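Long-range contact in TOG array regulator of axonemal microtubules protein 1 (Mus musculus, PDB 5DN7), which binds microtubules and promotes their polymerization through its TOG domains, supporting ciliogenesis and the control of cilium length: residues A[131-144]-A[165-179]. Residues are numbered along the deposited sequence; the frame is centred on the assembly and turned at random.
Sequences FLKLMKEVGPQRVL and ICICSLLTYPSEDFD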
loop_
_atom_site.group_PDB
_atom_site.type_symbol
_atom_site.label_atom_id
_atom_site.label_comp_id
_atom_site.label_asym_id
_atom_site.label_seq_id
_atom_site.Cartn_x
_atom_site.Cartn_y
_atom_site.Cartn_z
ATOM N N PHE A 131 -0.088 -4.715 2.605
ATOM C CA PHE A 131 0.053 -4.640 1.150
ATOM C C PHE A 131 0.943 -5.765 0.572
ATOM O O PHE A 131 0.653 -6.265 -0.514
ATOM C CB PHE A 131 0.596 -3.267 0.721
ATOM C CG PHE A 131 -0.454 -2.183 0.670
ATOM C CD1 PHE A 131 -1.475 -2.238 -0.262
ATOM C CD2 PHE A 131 -0.421 -1.112 1.559
ATOM C CE1 PHE A 131 -2.449 -1.252 -0.309
ATOM C CE2 PHE A 131 -1.392 -0.113 1.508
ATOM C CZ PHE A 131 -2.413 -0.189 0.569
ATOM N N LEU A 132 2.010 -6.153 1.283
ATOM C CA LEU A 132 2.858 -7.220 0.782
ATOM C C LEU A 132 2.126 -8.549 0.819
ATOM O O LEU A 132 2.259 -9.364 -0.117
ATOM C CB LEU A 132 4.169 -7.316 1.573
ATOM C CG LEU A 132 5.150 -6.194 1.205
ATOM C CD1 LEU A 132 6.263 -6.010 2.255
ATOM C CD2 LEU A 132 5.723 -6.450 -0.182
ATOM N N LYS A 133 1.345 -8.780 1.877
ATOM C CA LYS A 133 0.523 -9.994 1.901
ATOM C C LYS A 133 -0.462 -10.021 0.704
ATOM O O LYS A 133 -0.576 -11.038 -0.015
ATOM C CB LYS A 133 -0.235 -10.103 3.225
ATOM C CG LYS A 133 -0.819 -11.481 3.478
ATOM C CD LYS A 133 0.299 -12.528 3.511
ATOM C CE LYS A 133 -0.209 -13.934 3.778
ATOM N NZ LYS A 133 0.913 -14.772 4.344
ATOM N N LEU A 134 -1.149 -8.894 0.492
ATOM C CA LEU A 134 -2.076 -8.772 -0.625
ATOM C C LEU A 134 -1.383 -9.117 -1.936
ATOM O O LEU A 134 -1.896 -9.908 -2.714
ATOM C CB LEU A 134 -2.673 -7.366 -0.719
ATOM C CG LEU A 134 -3.671 -6.907 0.352
ATOM C CD1 LEU A 134 -4.205 -5.521 0.005
ATOM C CD2 LEU A 134 -4.814 -7.896 0.546
ATOM N N MET A 135 -0.215 -8.529 -2.173
ATOM C CA MET A 135 0.502 -8.808 -3.414
ATOM C C MET A 135 0.881 -10.268 -3.544
ATOM O O MET A 135 0.875 -10.819 -4.643
ATOM C CB MET A 135 1.760 -7.969 -3.518
ATOM C CG MET A 135 1.474 -6.523 -3.701
ATOM S SD MET A 135 2.980 -5.590 -3.603
ATOM C CE MET A 135 2.205 -3.988 -3.725
ATOM N N LYS A 136 1.249 -10.871 -2.421
ATOM C CA LYS A 136 1.590 -12.280 -2.410
ATOM C C LYS A 136 0.390 -13.137 -2.815
ATOM O O LYS A 136 0.543 -14.138 -3.505
ATOM C CB LYS A 136 2.078 -12.699 -1.030
ATOM C CG LYS A 136 2.596 -14.135 -0.977
ATOM C CD LYS A 136 2.379 -14.764 0.396
ATOM C CE LYS A 136 2.835 -13.834 1.512
ATOM N NZ LYS A 136 4.233 -13.336 1.333
ATOM N N GLU A 137 -0.806 -12.731 -2.397
ATOM C CA GLU A 137 -1.994 -13.561 -2.585
ATOM C C GLU A 137 -2.678 -13.375 -3.948
ATOM O O GLU A 137 -3.080 -14.356 -4.573
ATOM C CB GLU A 137 -2.999 -13.300 -1.452
ATOM C CG GLU A 137 -2.551 -13.848 -0.096
ATOM C CD GLU A 137 -2.355 -15.369 -0.120
ATOM O OE1 GLU A 137 -1.295 -15.846 0.353
ATOM O OE2 GLU A 137 -3.259 -16.085 -0.624
ATOM N N VAL A 138 -2.807 -12.137 -4.420
ATOM C CA VAL A 138 -3.482 -11.914 -5.702
ATOM C C VAL A 138 -2.564 -11.359 -6.796
ATOM O O VAL A 138 -3.017 -11.004 -7.881
ATOM C CB VAL A 138 -4.698 -10.979 -5.521
ATOM C CG1 VAL A 138 -5.447 -11.371 -4.262
ATOM C CG2 VAL A 138 -4.286 -9.503 -5.455
ATOM N N GLY A 139 -1.270 -11.304 -6.528
ATOM C CA GLY A 139 -0.340 -10.801 -7.518
ATOM C C GLY A 139 -0.198 -9.288 -7.450
ATOM O O GLY A 139 -1.168 -8.565 -7.223
ATOM N N PRO A 140 1.037 -8.806 -7.624
ATOM C CA PRO A 140 1.408 -7.390 -7.474
ATOM C C PRO A 140 0.714 -6.443 -8.457
ATOM O O PRO A 140 0.335 -5.336 -8.066
ATOM C CB PRO A 140 2.920 -7.400 -7.723
ATOM C CG PRO A 140 3.189 -8.693 -8.479
ATOM C CD PRO A 140 2.194 -9.664 -7.936
ATOM N N GLN A 141 0.537 -6.857 -9.706
ATOM C CA GLN A 141 -0.028 -5.938 -10.690
ATOM C C GLN A 141 -1.465 -5.533 -10.341
ATOM O O GLN A 141 -1.782 -4.345 -10.343
ATOM C CB GLN A 141 0.039 -6.533 -12.098
ATOM C CG GLN A 141 -0.397 -5.555 -13.200
ATOM C CD GLN A 141 0.430 -4.281 -13.194
ATOM O OE1 GLN A 141 1.559 -4.247 -13.698
ATOM N NE2 GLN A 141 -0.115 -3.228 -12.586
ATOM N N ARG A 142 -2.326 -6.504 -10.037
ATOM C CA ARG A 142 -3.687 -6.208 -9.563
ATOM C C ARG A 142 -3.714 -5.163 -8.418
ATOM O O ARG A 142 -4.331 -4.072 -8.542
ATOM C CB ARG A 142 -4.374 -7.500 -9.099
ATOM C CG ARG A 142 -5.309 -8.107 -10.142
ATOM C CD ARG A 142 -6.299 -9.119 -9.532
ATOM N NE ARG A 142 -7.537 -8.485 -9.070
ATOM C CZ ARG A 142 -8.494 -9.109 -8.383
ATOM N NH1 ARG A 142 -8.358 -10.396 -8.064
ATOM N NH2 ARG A 142 -9.583 -8.446 -8.006
ATOM N N VAL A 143 -3.030 -5.515 -7.322
ATOM C CA VAL A 143 -2.872 -4.632 -6.154
ATOM C C VAL A 143 -2.480 -3.231 -6.606
ATOM O O VAL A 143 -3.130 -2.258 -6.240
ATOM C CB VAL A 143 -1.809 -5.150 -5.169
ATOM C CG1 VAL A 143 -1.519 -4.098 -4.067
ATOM C CG2 VAL A 143 -2.229 -6.458 -4.546
ATOM N N LEU A 144 -1.451 -3.137 -7.448
ATOM C CA LEU A 144 -0.939 -1.836 -7.849
ATOM C C LEU A 144 -1.916 -1.040 -8.706
ATOM O O LEU A 144 -1.952 0.173 -8.591
ATOM C CB LEU A 144 0.394 -1.963 -8.588
ATOM C CG LEU A 144 1.641 -2.392 -7.798
ATOM C CD1 LEU A 144 2.933 -2.115 -8.585
ATOM C CD2 LEU A 144 1.684 -1.729 -6.434
ATOM N N ILE A 165 4.887 2.266 -2.365
ATOM C CA ILE A 165 4.404 0.886 -2.361
ATOM C C ILE A 165 4.613 0.265 -3.748
ATOM O O ILE A 165 4.919 -0.931 -3.863
ATOM C CB ILE A 165 2.916 0.822 -1.924
ATOM C CG1 ILE A 165 2.802 1.132 -0.429
ATOM C CG2 ILE A 165 2.300 -0.542 -2.192
ATOM C CD1 ILE A 165 1.340 1.460 0.015
ATOM N N CYS A 166 4.453 1.080 -4.797
ATOM C CA CYS A 166 4.836 0.628 -6.131
ATOM C C CYS A 166 6.334 0.252 -6.192
ATOM O O CYS A 166 6.696 -0.827 -6.714
ATOM C CB CYS A 166 4.502 1.698 -7.182
ATOM S SG CYS A 166 2.721 1.891 -7.440
ATOM N N ILE A 167 7.196 1.113 -5.647
ATOM C CA ILE A 167 8.640 0.826 -5.628
ATOM C C ILE A 167 8.931 -0.493 -4.918
ATOM O O ILE A 167 9.680 -1.355 -5.404
ATOM C CB ILE A 167 9.441 1.932 -4.925
ATOM C CG1 ILE A 167 9.317 3.246 -5.680
ATOM C CG2 ILE A 167 10.937 1.518 -4.759
ATOM C CD1 ILE A 167 9.809 4.449 -4.883
ATOM N N CYS A 168 8.304 -0.642 -3.762
ATOM C CA CYS A 168 8.445 -1.838 -2.966
ATOM C C CYS A 168 8.064 -3.100 -3.778
ATOM O O CYS A 168 8.796 -4.109 -3.812
ATOM C CB CYS A 168 7.586 -1.682 -1.716
ATOM S SG CYS A 168 7.562 -3.108 -0.628
ATOM N N SER A 169 6.917 -3.005 -4.436
ATOM C CA SER A 169 6.409 -4.047 -5.314
ATOM C C SER A 169 7.414 -4.435 -6.415
ATOM O O SER A 169 7.689 -5.616 -6.633
ATOM C CB SER A 169 5.088 -3.575 -5.943
ATOM O OG SER A 169 4.294 -4.663 -6.355
ATOM N N LEU A 170 7.970 -3.436 -7.088
ATOM C CA LEU A 170 8.853 -3.676 -8.211
ATOM C C LEU A 170 10.204 -4.217 -7.742
ATOM O O LEU A 170 10.923 -4.836 -8.519
ATOM C CB LEU A 170 9.072 -2.398 -9.012
ATOM C CG LEU A 170 7.908 -1.880 -9.852
ATOM C CD1 LEU A 170 8.007 -0.350 -9.985
ATOM C CD2 LEU A 170 7.943 -2.570 -11.227
ATOM N N LEU A 171 10.547 -3.965 -6.482
ATOM C CA LEU A 171 11.765 -4.542 -5.920
ATOM C C LEU A 171 11.528 -5.934 -5.291
ATOM O O LEU A 171 12.472 -6.624 -4.940
ATOM C CB LEU A 171 12.375 -3.599 -4.863
ATOM C CG LEU A 171 13.006 -2.266 -5.280
ATOM C CD1 LEU A 171 13.325 -1.396 -4.065
ATOM C CD2 LEU A 171 14.264 -2.515 -6.093
ATOM N N THR A 172 10.275 -6.324 -5.116
ATOM C CA THR A 172 9.978 -7.612 -4.502
ATOM C C THR A 172 9.670 -8.717 -5.543
ATOM O O THR A 172 9.913 -9.901 -5.298
ATOM C CB THR A 172 8.788 -7.473 -3.531
ATOM O OG1 THR A 172 9.116 -6.488 -2.552
ATOM C CG2 THR A 172 8.446 -8.794 -2.849
ATOM N N TYR A 173 9.163 -8.309 -6.702
ATOM C CA TYR A 173 8.659 -9.224 -7.716
ATOM C C TYR A 173 9.411 -9.058 -9.026
ATOM O O TYR A 173 9.822 -7.952 -9.362
ATOM C CB TYR A 173 7.155 -8.999 -7.918
ATOM C CG TYR A 173 6.365 -9.416 -6.710
ATOM C CD1 TYR A 173 6.085 -10.753 -6.489
ATOM C CD2 TYR A 173 5.932 -8.484 -5.759
ATOM C CE1 TYR A 173 5.381 -11.164 -5.378
ATOM C CE2 TYR A 173 5.234 -8.891 -4.623
ATOM C CZ TYR A 173 4.959 -10.241 -4.450
ATOM O OH TYR A 173 4.261 -10.701 -3.353
ATOM N N PRO A 174 9.589 -10.162 -9.782
ATOM C CA PRO A 174 10.290 -10.092 -11.074
ATOM C C PRO A 174 9.564 -9.218 -12.114
ATOM O O PRO A 174 8.362 -9.013 -12.011
ATOM C CB PRO A 174 10.330 -11.565 -11.539
ATOM C CG PRO A 174 9.208 -12.233 -10.817
ATOM C CD PRO A 174 9.059 -11.514 -9.499
ATOM N N SER A 175 10.304 -8.734 -13.105
ATOM C CA SER A 175 9.780 -7.852 -14.145
ATOM C C SER A 175 8.528 -8.372 -14.854
ATOM O O SER A 175 7.637 -7.591 -15.212
ATOM C CB SER A 175 10.857 -7.602 -15.199
ATOM O OG SER A 175 11.821 -6.684 -14.723
ATOM N N GLU A 176 8.470 -9.679 -15.079
ATOM C CA GLU A 176 7.406 -10.233 -15.896
ATOM C C GLU A 176 6.082 -10.308 -15.148
ATOM O O GLU A 176 5.068 -10.574 -15.755
ATOM C CB GLU A 176 7.795 -11.629 -16.429
ATOM C CG GLU A 176 7.846 -12.717 -15.383
ATOM C CD GLU A 176 9.227 -12.892 -14.788
ATOM O OE1 GLU A 176 10.096 -11.985 -14.978
ATOM O OE2 GLU A 176 9.440 -13.953 -14.135
ATOM N N ASP A 177 6.085 -10.087 -13.834
ATOM C CA ASP A 177 4.827 -10.015 -13.091
ATOM C C ASP A 177 4.104 -8.684 -13.340
ATOM O O ASP A 177 2.969 -8.502 -12.924
ATOM C CB ASP A 177 5.067 -10.189 -11.589
ATOM C CG ASP A 177 5.411 -11.614 -11.213
ATOM O OD1 ASP A 177 5.543 -12.439 -12.139
ATOM O OD2 ASP A 177 5.573 -11.894 -9.995
ATOM N N PHE A 178 4.774 -7.765 -14.021
ATOM C CA PHE A 178 4.244 -6.423 -14.228
ATOM C C PHE A 178 4.043 -6.092 -15.696
ATOM O O PHE A 178 4.804 -6.535 -16.567
ATOM C CB PHE A 178 5.181 -5.362 -13.625
ATOM C CG PHE A 178 5.359 -5.482 -12.156
ATOM C CD1 PHE A 178 4.410 -4.962 -11.283
ATOM C CD2 PHE A 178 6.463 -6.141 -11.636
ATOM C CE1 PHE A 178 4.573 -5.079 -9.916
ATOM C CE2 PHE A 178 6.637 -6.252 -10.264
ATOM C CZ PHE A 178 5.692 -5.728 -9.402
ATOM N N ASP A 179 3.022 -5.287 -15.950
ATOM C CA ASP A 179 2.867 -4.596 -17.226
ATOM C C ASP A 179 3.587 -3.256 -17.082
ATOM O O ASP A 179 3.003 -2.265 -16.619
ATOM C CB ASP A 179 1.387 -4.411 -17.568
ATOM C CG ASP A 179 1.170 -3.852 -18.960
ATOM O OD1 ASP A 179 2.080 -3.199 -19.515
ATOM O OD2 ASP A 179 0.064 -4.070 -19.506
HETATM O O HOH W 1 4.873 -9.607 -1.067
HETATM O O HOH W 2 1.325 -9.374 -11.033
#
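Phe131 meets Ile165 at about a right angle, its CD2 lying 3.5 Å from the CD1 methyl of the isoleucine, while Ser112 of helix 105-114 touches the same phenylalanine. One residue on, the CD2 methyl of Leu132 touches Cys168 SG and, more loosely, Thr172 OG1, and Leu132 O accepts a bond from a water that is also hydrogen-bonded to Tyr173 OH. Met135, extended beyond CG, reaches toward Ile165 and Ser169: its CE packs on Ile165 CG2, and its SD stands 3.2 Å from Ser169 OG, a buried hydroxyl without a hydrogen-bonding partner in the model. The same sulfur makes an oblique Met-aromatic contact with Tyr173. The phenol oxygen comes up against the backbone of Met135 and Lys136.

These segments belong to TOG region 2, a solenoid of HEAT-type repeats; after helix 121-138, Gly139 leaves helical geometry with a positive phi and takes the N-cap position of helix 140-148, whose residues 140-144 run antiparallel to residues 165-172 (174° between the segment axes), the two helices being paired in the predicted HEAT 7 repeat. At this turn Pro140 lays CG over one face of the Tyr173 ring, a CH-pi contact 4.0 Å from the centroid, with Thr172 CG2 over the opposite face. Were Tyr173 cut back to an alanine, Pro140 CG would probably lose its aromatic surface and the water on Leu132 O its second protein partner.

Gln141 bends at chi2 (57°), bringing OE1 to the edge of the Phe178 ring, where it accepts a hydrogen bond from Asp179 N (2.9 Å, 154° at the hydrogen). A second water links Gln141 N to Asp177 O. Leu144 divides its branches: CD2 packs on Cys166 SG at 3.9 Å, whereas CD1 touches both Ser169 OG and Phe178 CE1, the latter at 3.6 Å.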